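Local coordinates for protein cruciform cutting endonuclease 1, mitochondrial (Schizosaccharomyces pombe, PDB 1KCF) that resolves four-way (Holliday) DNA junctions in mitochondria, cutting at the point of strand exchange after CT or TT sequences as a homodimeric, magnesium-binding endonuclease, at residues S53-S58 with V65-W70; G48-S53 with V72-E77; S93-S98 with E139-A144. All coordinates share one frame; numbering follows the deposited sequence.

Contact 1 (S53-S58 with V65-W70); sequences SYCFAS and VIIHNW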
loop_
_atom_site.group_PDB
_atom_site.type_symbol
_atom_site.label_atom_id
_atom_site.label_comp_id
_atom_site.label_asym_id
_atom_site.label_seq_id
_atom_site.Cartn_x
_atom_site.Cartn_y
_atom_site.Cartn_z
ATOM N N SER A 53 6.930 12.196 -10.373
ATOM C CA SER A 53 6.595 13.093 -11.465
ATOM C C SER A 53 5.087 13.149 -11.664
ATOM O O SER A 53 4.392 12.162 -11.446
ATOM C CB SER A 53 7.271 12.636 -12.757
ATOM O OG SER A 53 7.020 13.556 -13.805
ATOM N N TYR A 54 4.587 14.309 -12.073
ATOM C CA TYR A 54 3.158 14.476 -12.300
ATOM C C TYR A 54 2.909 15.493 -13.404
ATOM O O TYR A 54 3.728 16.383 -13.644
ATOM C CB TYR A 54 2.470 14.933 -11.007
ATOM C CG TYR A 54 2.815 16.345 -10.590
ATOM C CD1 TYR A 54 2.155 17.439 -11.153
ATOM C CD2 TYR A 54 3.815 16.594 -9.647
ATOM C CE1 TYR A 54 2.480 18.744 -10.794
ATOM C CE2 TYR A 54 4.150 17.895 -9.280
ATOM C CZ TYR A 54 3.476 18.967 -9.857
ATOM O OH TYR A 54 3.793 20.262 -9.504
ATOM N N CYS A 55 1.781 15.338 -14.086
ATOM C CA CYS A 55 1.383 16.248 -15.153
ATOM C C CYS A 55 -0.121 16.444 -14.990
ATOM O O CYS A 55 -0.890 15.481 -15.038
ATOM C CB CYS A 55 1.696 15.644 -16.528
ATOM S SG CYS A 55 1.474 16.786 -17.944
ATOM N N PHE A 56 -0.536 17.684 -14.771
ATOM C CA PHE A 56 -1.950 17.999 -14.590
ATOM C C PHE A 56 -2.397 18.711 -15.861
ATOM O O PHE A 56 -1.879 19.776 -16.196
ATOM C CB PHE A 56 -2.119 18.893 -13.354
ATOM C CG PHE A 56 -3.551 19.171 -12.979
ATOM C CD1 PHE A 56 -4.470 18.135 -12.856
ATOM C CD2 PHE A 56 -3.975 20.473 -12.721
ATOM C CE1 PHE A 56 -5.789 18.387 -12.483
ATOM C CE2 PHE A 56 -5.293 20.736 -12.347
ATOM C CZ PHE A 56 -6.201 19.686 -12.228
ATOM N N ALA A 57 -3.349 18.115 -16.574
ATOM C CA ALA A 57 -3.816 18.687 -17.830
ATOM C C ALA A 57 -5.307 18.515 -18.101
ATOM O O ALA A 57 -6.008 17.811 -17.377
ATOM C CB ALA A 57 -3.024 18.082 -18.971
ATOM N N SER A 58 -5.774 19.169 -19.161
ATOM C CA SER A 58 -7.174 19.110 -19.581
ATOM C C SER A 58 -7.240 19.030 -21.104
ATOM O O SER A 58 -6.354 19.535 -21.797
ATOM C CB SER A 58 -7.933 20.354 -19.107
ATOM O OG SER A 58 -7.930 20.456 -17.694
ATOM N N VAL A 65 -4.288 18.858 -25.946
ATOM C CA VAL A 65 -3.976 18.700 -24.537
ATOM C C VAL A 65 -3.389 19.989 -23.982
ATOM O O VAL A 65 -2.432 20.529 -24.530
ATOM C CB VAL A 65 -2.965 17.566 -24.315
ATOM C CG1 VAL A 65 -2.628 17.461 -22.834
ATOM C CG2 VAL A 65 -3.538 16.257 -24.840
ATOM N N ILE A 66 -3.972 20.474 -22.892
ATOM C CA ILE A 66 -3.505 21.696 -22.261
ATOM C C ILE A 66 -2.917 21.376 -20.893
ATOM O O ILE A 66 -3.611 20.886 -20.003
ATOM C CB ILE A 66 -4.655 22.706 -22.093
ATOM C CG1 ILE A 66 -5.336 22.933 -23.446
ATOM C CG2 ILE A 66 -4.111 24.029 -21.542
ATOM C CD1 ILE A 66 -6.590 23.770 -23.371
ATOM N N ILE A 67 -1.629 21.651 -20.735
ATOM C CA ILE A 67 -0.939 21.392 -19.481
ATOM C C ILE A 67 -1.078 22.566 -18.513
ATOM O O ILE A 67 -0.788 23.709 -18.864
ATOM C CB ILE A 67 0.556 21.110 -19.745
ATOM C CG1 ILE A 67 0.692 19.800 -20.533
ATOM C CG2 ILE A 67 1.327 21.063 -18.429
ATOM C CD1 ILE A 67 2.108 19.395 -20.856
ATOM N N HIS A 68 -1.526 22.277 -17.295
ATOM C CA HIS A 68 -1.700 23.305 -16.273
ATOM C C HIS A 68 -0.499 23.333 -15.328
ATOM O O HIS A 68 0.019 24.397 -14.976
ATOM C CB HIS A 68 -2.963 23.030 -15.455
ATOM C CG HIS A 68 -4.194 22.834 -16.284
ATOM N ND1 HIS A 68 -4.667 23.792 -17.151
ATOM C CD2 HIS A 68 -5.059 21.795 -16.360
ATOM C CE1 HIS A 68 -5.772 23.354 -17.728
ATOM N NE2 HIS A 68 -6.031 22.143 -17.265
ATOM N N ASN A 69 -0.076 22.151 -14.901
ATOM C CA ASN A 69 1.057 22.023 -14.000
ATOM C C ASN A 69 1.846 20.807 -14.426
ATOM O O ASN A 69 1.275 19.816 -14.884
ATOM C CB ASN A 69 0.589 21.876 -12.558
ATOM C CG ASN A 69 -0.206 23.071 -12.088
ATOM O OD1 ASN A 69 -1.416 23.146 -12.294
ATOM N ND2 ASN A 69 0.477 24.028 -11.465
ATOM N N TRP A 70 3.158 20.872 -14.252
ATOM C CA TRP A 70 4.015 19.792 -14.700
ATOM C C TRP A 70 5.333 19.862 -13.953
ATOM O O TRP A 70 5.997 20.900 -13.964
ATOM C CB TRP A 70 4.220 19.983 -16.201
ATOM C CG TRP A 70 4.888 18.891 -16.922
ATOM C CD1 TRP A 70 4.986 17.588 -16.540
ATOM C CD2 TRP A 70 5.494 18.979 -18.215
ATOM N NE1 TRP A 70 5.611 16.856 -17.516
ATOM C CE2 TRP A 70 5.936 17.685 -18.556
ATOM C CE3 TRP A 70 5.705 20.030 -19.119
ATOM C CZ2 TRP A 70 6.579 17.406 -19.765
ATOM C CZ3 TRP A 70 6.344 19.754 -20.328
ATOM C CH2 TRP A 70 6.774 18.450 -20.637
HETATM O O HOH W 1 3.308 22.742 -10.447
#
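Residues 53-58 and 65-70 are antiparallel neighbours in a beta hairpin of the RNase H-like sheet, interrupted by a classic beta bulge at which His68 and Asn69 both face Phe56. Backbone hydrogen bonds define the bulge: the Phe56 carbonyl takes two donors, His68 N at 2.8 Å nearly along the C=O axis and the longer Asn69 N on a lone pair, while Phe56 N returns an almost straight bond to Asn69 O. Beyond the bulge, Ser58 and Ile66 exchange a pair of bonds, N to O in each direction. Among polar side chains, the extra residue His68 reaches across to the other strand, CG anti to its carbonyl carbon (chi1 -52°), so that NE2 meets Ser58 OG at 2.6 Å, the hydroxyl lying in the imidazole plane at the ring edge; Ser58 OG is also bonded to Arg41 N. A water links Tyr54 OH to Asn69 ND2. Sulfur and apolar contacts fill the face bearing Cys55, Ala57, Ile67 and Trp70. Cys55 SG, anti to its backbone N, sits over the five-membered ring of Trp70, 4.1 Å from the centroid and 20° off the normal, and touches Ile67 CD1. Ala57 CB meets Val65 CG1 at 3.9 Å. On the other face, Asn69 OD1 lies 3.7 Å from Phe56 CD2 at the ring edge. Helix 224-253 packs on the Cys55-Trp70 face, where Trp70 NE1 bonds Met228 O, whereas Phe109 of helix 91-109 meets the rings of Tyr54 and Phe56; strands 42-47 and 204-206 flank the hairpin.

Contact 2 (G48-S53 with V72-E77); sequences GIKNFS and VENLTE
Here the end of the beta hairpin away from its connecting loop, in the RNase H-like sheet, passes into loops: strand pairing of Phe52 with Glu73 and Ser53 with Val72 gives way to a loop against a type I turn, Asn74 to Glu77. Glu73 N donates to Phe52 O at 2.6 Å, almost straight, while the return bond from Phe52 N to Glu73 O is bent and weak. Past the strands, Leu75 N is held by Ile49 O at 2.9 Å. Asn74 leaves its backbone with CG anti to N (chi1 -178°) and runs alongside Lys50. Its CB lies 3.3 Å from Lys50 O, CG is 3.7 Å from Lys50 CA, and the amide tip reaches the CB and CG of the lysine. An alanine here would keep the CB contact but would probably loosen the loop, since the amide group that packs along Lys50 would be lost. Leu75 CG and CD1 rest on Phe52 CB, on the side covered by Leu101 of helix 91-109. Ser53, whose OG bonds Ser231 OG and Asp227 O, lies beside the magnesium ligand Asp46. The same hydroxyl oxygen is 3.2 Å from Val72 CG2, the methyl placed anti to the valine carbonyl carbon.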
loop_
_atom_site.group_PDB
_atom_site.type_symbol
_atom_site.label_atom_id
_atom_site.label_comp_id
_atom_site.label_asym_id
_atom_site.label_seq_id
_atom_site.Cartn_x
_atom_site.Cartn_y
_atom_site.Cartn_z
ATOM N N GLY A 48 7.240 7.424 -7.787
ATOM C CA GLY A 48 8.650 7.372 -7.460
ATOM C C GLY A 48 8.803 8.216 -6.213
ATOM O O GLY A 48 7.921 9.014 -5.902
ATOM N N ILE A 49 9.894 8.049 -5.482
ATOM C CA ILE A 49 10.087 8.845 -4.279
ATOM C C ILE A 49 11.061 9.986 -4.549
ATOM O O ILE A 49 10.744 11.148 -4.308
ATOM C CB ILE A 49 10.590 7.968 -3.113
ATOM C CG1 ILE A 49 9.528 6.913 -2.786
ATOM C CG2 ILE A 49 10.868 8.828 -1.887
ATOM C CD1 ILE A 49 9.931 5.929 -1.712
ATOM N N LYS A 50 12.235 9.663 -5.077
ATOM C CA LYS A 50 13.214 10.699 -5.360
ATOM C C LYS A 50 12.978 11.346 -6.718
ATOM O O LYS A 50 13.596 12.361 -7.045
ATOM C CB LYS A 50 14.634 10.131 -5.252
ATOM C CG LYS A 50 14.969 9.677 -3.830
ATOM C CD LYS A 50 16.427 9.289 -3.664
ATOM C CE LYS A 50 16.704 8.843 -2.228
ATOM N NZ LYS A 50 18.136 8.493 -1.998
ATOM N N ASN A 51 12.078 10.762 -7.506
ATOM C CA ASN A 51 11.746 11.319 -8.812
ATOM C C ASN A 51 10.251 11.202 -9.099
ATOM O O ASN A 51 9.831 10.713 -10.154
ATOM C CB ASN A 51 12.553 10.647 -9.930
ATOM C CG ASN A 51 12.228 9.179 -10.096
ATOM O OD1 ASN A 51 12.576 8.574 -11.109
ATOM N ND2 ASN A 51 11.570 8.594 -9.103
ATOM N N PHE A 52 9.453 11.643 -8.135
ATOM C CA PHE A 52 8.004 11.631 -8.268
ATOM C C PHE A 52 7.699 12.620 -9.382
ATOM O O PHE A 52 8.171 13.753 -9.357
ATOM C CB PHE A 52 7.357 12.100 -6.960
ATOM C CG PHE A 52 5.851 12.136 -6.997
ATOM C CD1 PHE A 52 5.108 10.982 -6.776
ATOM C CD2 PHE A 52 5.179 13.327 -7.241
ATOM C CE1 PHE A 52 3.712 11.016 -6.796
ATOM C CE2 PHE A 52 3.788 13.373 -7.265
ATOM C CZ PHE A 52 3.051 12.217 -7.040
ATOM N N SER A 53 6.930 12.196 -10.373
ATOM C CA SER A 53 6.595 13.093 -11.465
ATOM C C SER A 53 5.087 13.149 -11.664
ATOM O O SER A 53 4.392 12.162 -11.446
ATOM C CB SER A 53 7.271 12.636 -12.757
ATOM O OG SER A 53 7.020 13.556 -13.805
ATOM N N VAL A 72 8.692 17.336 -11.667
ATOM C CA VAL A 72 9.313 16.127 -11.138
ATOM C C VAL A 72 9.929 16.557 -9.813
ATOM O O VAL A 72 10.685 17.526 -9.757
ATOM C CB VAL A 72 10.409 15.585 -12.070
ATOM C CG1 VAL A 72 11.192 14.497 -11.369
ATOM C CG2 VAL A 72 9.778 15.025 -13.331
ATOM N N GLU A 73 9.606 15.835 -8.748
ATOM C CA GLU A 73 10.088 16.198 -7.426
ATOM C C GLU A 73 10.810 15.078 -6.698
ATOM O O GLU A 73 10.591 13.902 -6.963
ATOM C CB GLU A 73 8.906 16.654 -6.569
ATOM C CG GLU A 73 8.011 17.681 -7.239
ATOM C CD GLU A 73 8.661 19.041 -7.343
ATOM O OE1 GLU A 73 8.087 19.923 -8.017
ATOM O OE2 GLU A 73 9.741 19.228 -6.744
ATOM N N ASN A 74 11.674 15.472 -5.773
ATOM C CA ASN A 74 12.414 14.529 -4.953
ATOM C C ASN A 74 11.820 14.727 -3.566
ATOM O O ASN A 74 12.144 15.692 -2.877
ATOM C CB ASN A 74 13.905 14.865 -4.959
ATOM C CG ASN A 74 14.730 13.873 -4.157
ATOM O OD1 ASN A 74 15.931 13.725 -4.383
ATOM N ND2 ASN A 74 14.090 13.193 -3.212
ATOM N N LEU A 75 10.932 13.814 -3.181
ATOM C CA LEU A 75 10.236 13.879 -1.901
ATOM C C LEU A 75 11.135 13.718 -0.673
ATOM O O LEU A 75 10.653 13.704 0.457
ATOM C CB LEU A 75 9.120 12.826 -1.883
ATOM C CG LEU A 75 8.187 12.847 -3.106
ATOM C CD1 LEU A 75 7.075 11.818 -2.941
ATOM C CD2 LEU A 75 7.592 14.240 -3.279
ATOM N N THR A 76 12.439 13.605 -0.896
ATOM C CA THR A 76 13.399 13.452 0.194
ATOM C C THR A 76 14.048 14.790 0.541
ATOM O O THR A 76 14.572 14.970 1.641
ATOM C CB THR A 76 14.506 12.436 -0.182
ATOM O OG1 THR A 76 13.957 11.114 -0.173
ATOM C CG2 THR A 76 15.664 12.505 0.800
ATOM N N GLU A 77 14.004 15.724 -0.403
ATOM C CA GLU A 77 14.585 17.048 -0.216
ATOM C C GLU A 77 13.504 18.106 -0.378
ATOM O O GLU A 77 12.325 17.783 -0.522
ATOM C CB GLU A 77 15.682 17.299 -1.256
ATOM C CG GLU A 77 16.794 16.264 -1.272
ATOM C CD GLU A 77 17.837 16.561 -2.336
ATOM O OE1 GLU A 77 17.468 16.634 -3.528
ATOM O OE2 GLU A 77 19.024 16.723 -1.980
#

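Contact 3 (S93-S98 with E139-A144); sequences SMADLS and ESMLYA
Helix segments 93-98 and 139-144 cross at -56° with their axes 9.4 Å apart at closest approach, an oblique helix-helix packing in the helical layer beside the RNase H-like sheet. The backbones come nearest at Ser98 and Leu142, whose CA atoms are 5.9 Å apart, so a small residue lies at the tightest point. Met141 carries most of the interface. Its CG is anti to the carbonyl carbon (chi1 -62°) and the chain is extended beyond, which sends the thioether across to the surface of helix 91-109 one turn before Ser98. There SD comes 3.4 Å from Ala95 N and lies against the CB atoms of Met94 and Ala95, at 3.8 Å from the former, while CE reaches Met94 CB. Leu142 supplies the second contact, placing CD2 3.6 Å from Ser98 O; its side chain also touches Met116 of strand 113-118 and Leu47 of strand 42-47, so it sits where helix and sheet meet. Met94 itself is bent at chi2 and chi3 and packs on Met137 and Leu138, extending the contact one turn back along helix 128-151. Helix 128-151 also takes part in the dimer interface: Ser140 packs on Met137 and Ala144 on Met141 of the second subunit. The one hydroxyl at the crossing is turned back onto its own helix. Ser98 OG donates to Met94 O, which also accepts from Ser98 N, at 2.9 Å and from above the carbonyl plane; this pose leaves OG 3.2 Å from Met141 CB.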
loop_
_atom_site.group_PDB
_atom_site.type_symbol
_atom_site.label_atom_id
_atom_site.label_comp_id
_atom_site.label_asym_id
_atom_site.label_seq_id
_atom_site.Cartn_x
_atom_site.Cartn_y
_atom_site.Cartn_z
ATOM N N SER A 93 6.427 5.349 8.359
ATOM C CA SER A 93 7.000 6.530 7.726
ATOM C C SER A 93 6.412 6.743 6.330
ATOM O O SER A 93 6.220 7.879 5.889
ATOM C CB SER A 93 8.522 6.383 7.634
ATOM O OG SER A 93 9.121 7.576 7.153
ATOM N N MET A 94 6.128 5.642 5.645
ATOM C CA MET A 94 5.558 5.702 4.307
ATOM C C MET A 94 4.109 6.180 4.352
ATOM O O MET A 94 3.664 6.911 3.471
ATOM C CB MET A 94 5.647 4.331 3.635
ATOM C CG MET A 94 7.057 3.964 3.181
ATOM S SD MET A 94 7.733 5.174 2.014
ATOM C CE MET A 94 6.706 4.850 0.579
ATOM N N ALA A 95 3.381 5.766 5.383
ATOM C CA ALA A 95 1.991 6.178 5.534
ATOM C C ALA A 95 1.990 7.689 5.662
ATOM O O ALA A 95 1.146 8.373 5.090
ATOM C CB ALA A 95 1.387 5.544 6.774
ATOM N N ASP A 96 2.960 8.204 6.410
ATOM C CA ASP A 96 3.098 9.640 6.619
ATOM C C ASP A 96 3.318 10.354 5.288
ATOM O O ASP A 96 2.719 11.394 5.024
ATOM C CB ASP A 96 4.275 9.921 7.554
ATOM C CG ASP A 96 4.512 11.401 7.761
ATOM O OD1 ASP A 96 3.591 12.092 8.238
ATOM O OD2 ASP A 96 5.623 11.874 7.444
ATOM N N LEU A 97 4.190 9.795 4.455
ATOM C CA LEU A 97 4.470 10.383 3.153
ATOM C C LEU A 97 3.243 10.269 2.246
ATOM O O LEU A 97 2.884 11.222 1.552
ATOM C CB LEU A 97 5.664 9.680 2.497
ATOM C CG LEU A 97 6.065 10.136 1.090
ATOM C CD1 LEU A 97 6.583 11.566 1.130
ATOM C CD2 LEU A 97 7.133 9.204 0.548
ATOM N N SER A 98 2.605 9.103 2.258
ATOM C CA SER A 98 1.430 8.880 1.427
ATOM C C SER A 98 0.302 9.843 1.775
ATOM O O SER A 98 -0.388 10.344 0.888
ATOM C CB SER A 98 0.935 7.443 1.582
ATOM O OG SER A 98 1.946 6.516 1.226
ATOM N N GLU A 139 2.133 3.204 -3.906
ATOM C CA GLU A 139 0.950 2.952 -4.713
ATOM C C GLU A 139 -0.178 2.382 -3.859
ATOM O O GLU A 139 -1.306 2.874 -3.896
ATOM C CB GLU A 139 1.291 1.971 -5.838
ATOM C CG GLU A 139 0.091 1.434 -6.598
ATOM C CD GLU A 139 0.486 0.486 -7.717
ATOM O OE1 GLU A 139 0.971 0.970 -8.760
ATOM O OE2 GLU A 139 0.322 -0.742 -7.555
ATOM N N SER A 140 0.139 1.343 -3.093
ATOM C CA SER A 140 -0.836 0.680 -2.235
ATOM C C SER A 140 -1.506 1.614 -1.239
ATOM O O SER A 140 -2.723 1.575 -1.070
ATOM C CB SER A 140 -0.180 -0.467 -1.470
ATOM O OG SER A 140 0.203 -1.502 -2.346
ATOM N N MET A 141 -0.708 2.441 -0.575
ATOM C CA MET A 141 -1.240 3.368 0.413
ATOM C C MET A 141 -2.121 4.445 -0.218
ATOM O O MET A 141 -3.188 4.766 0.311
ATOM C CB MET A 141 -0.093 4.001 1.210
ATOM C CG MET A 141 0.719 2.970 1.996
ATOM S SD MET A 141 1.946 3.681 3.113
ATOM C CE MET A 141 2.233 2.306 4.229
ATOM N N LEU A 142 -1.679 4.992 -1.349
ATOM C CA LEU A 142 -2.444 6.017 -2.048
ATOM C C LEU A 142 -3.811 5.474 -2.447
ATOM O O LEU A 142 -4.813 6.181 -2.363
ATOM C CB LEU A 142 -1.689 6.500 -3.291
ATOM C CG LEU A 142 -0.446 7.359 -3.037
ATOM C CD1 LEU A 142 0.177 7.745 -4.365
ATOM C CD2 LEU A 142 -0.825 8.608 -2.246
ATOM N N TYR A 143 -3.846 4.216 -2.874
ATOM C CA TYR A 143 -5.089 3.567 -3.274
ATOM C C TYR A 143 -6.021 3.389 -2.077
ATOM O O TYR A 143 -7.231 3.636 -2.166
ATOM C CB TYR A 143 -4.790 2.205 -3.898
ATOM C CG TYR A 143 -4.995 2.170 -5.391
ATOM C CD1 TYR A 143 -6.255 1.923 -5.934
ATOM C CD2 TYR A 143 -3.940 2.438 -6.264
ATOM C CE1 TYR A 143 -6.464 1.947 -7.309
ATOM C CE2 TYR A 143 -4.134 2.466 -7.638
ATOM C CZ TYR A 143 -5.397 2.222 -8.154
ATOM O OH TYR A 143 -5.595 2.266 -9.513
ATOM N N ALA A 144 -5.453 2.949 -0.957
ATOM C CA ALA A 144 -6.239 2.755 0.246
ATOM C C ALA A 144 -6.841 4.091 0.672
ATOM O O ALA A 144 -8.037 4.180 0.952
ATOM C CB ALA A 144 -5.363 2.191 1.358
#

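How the contacts relate
Contacts 1 and 2 are successive parts of one hairpin, strands 52-59 and 65-73, with centres about 17 Å apart. They share Ser53, and along the chain contact 1 is nested inside the loop closed by contact 2. Contact 3 follows in sequence and pairs helices 91-109 and 128-151; its centre is about 14 Å from that of contact 2 and about 23 Å from that of contact 1, which it does not touch. Contacts 2 and 3 meet through Ile49 with Met94 and Leu75 with Leu97. The hairpin adjoins strand 42-47, which carries the magnesium ligand Asp46, and through contact 2 it packs on helix 91-109, whose partner 128-151 also meets the second subunit.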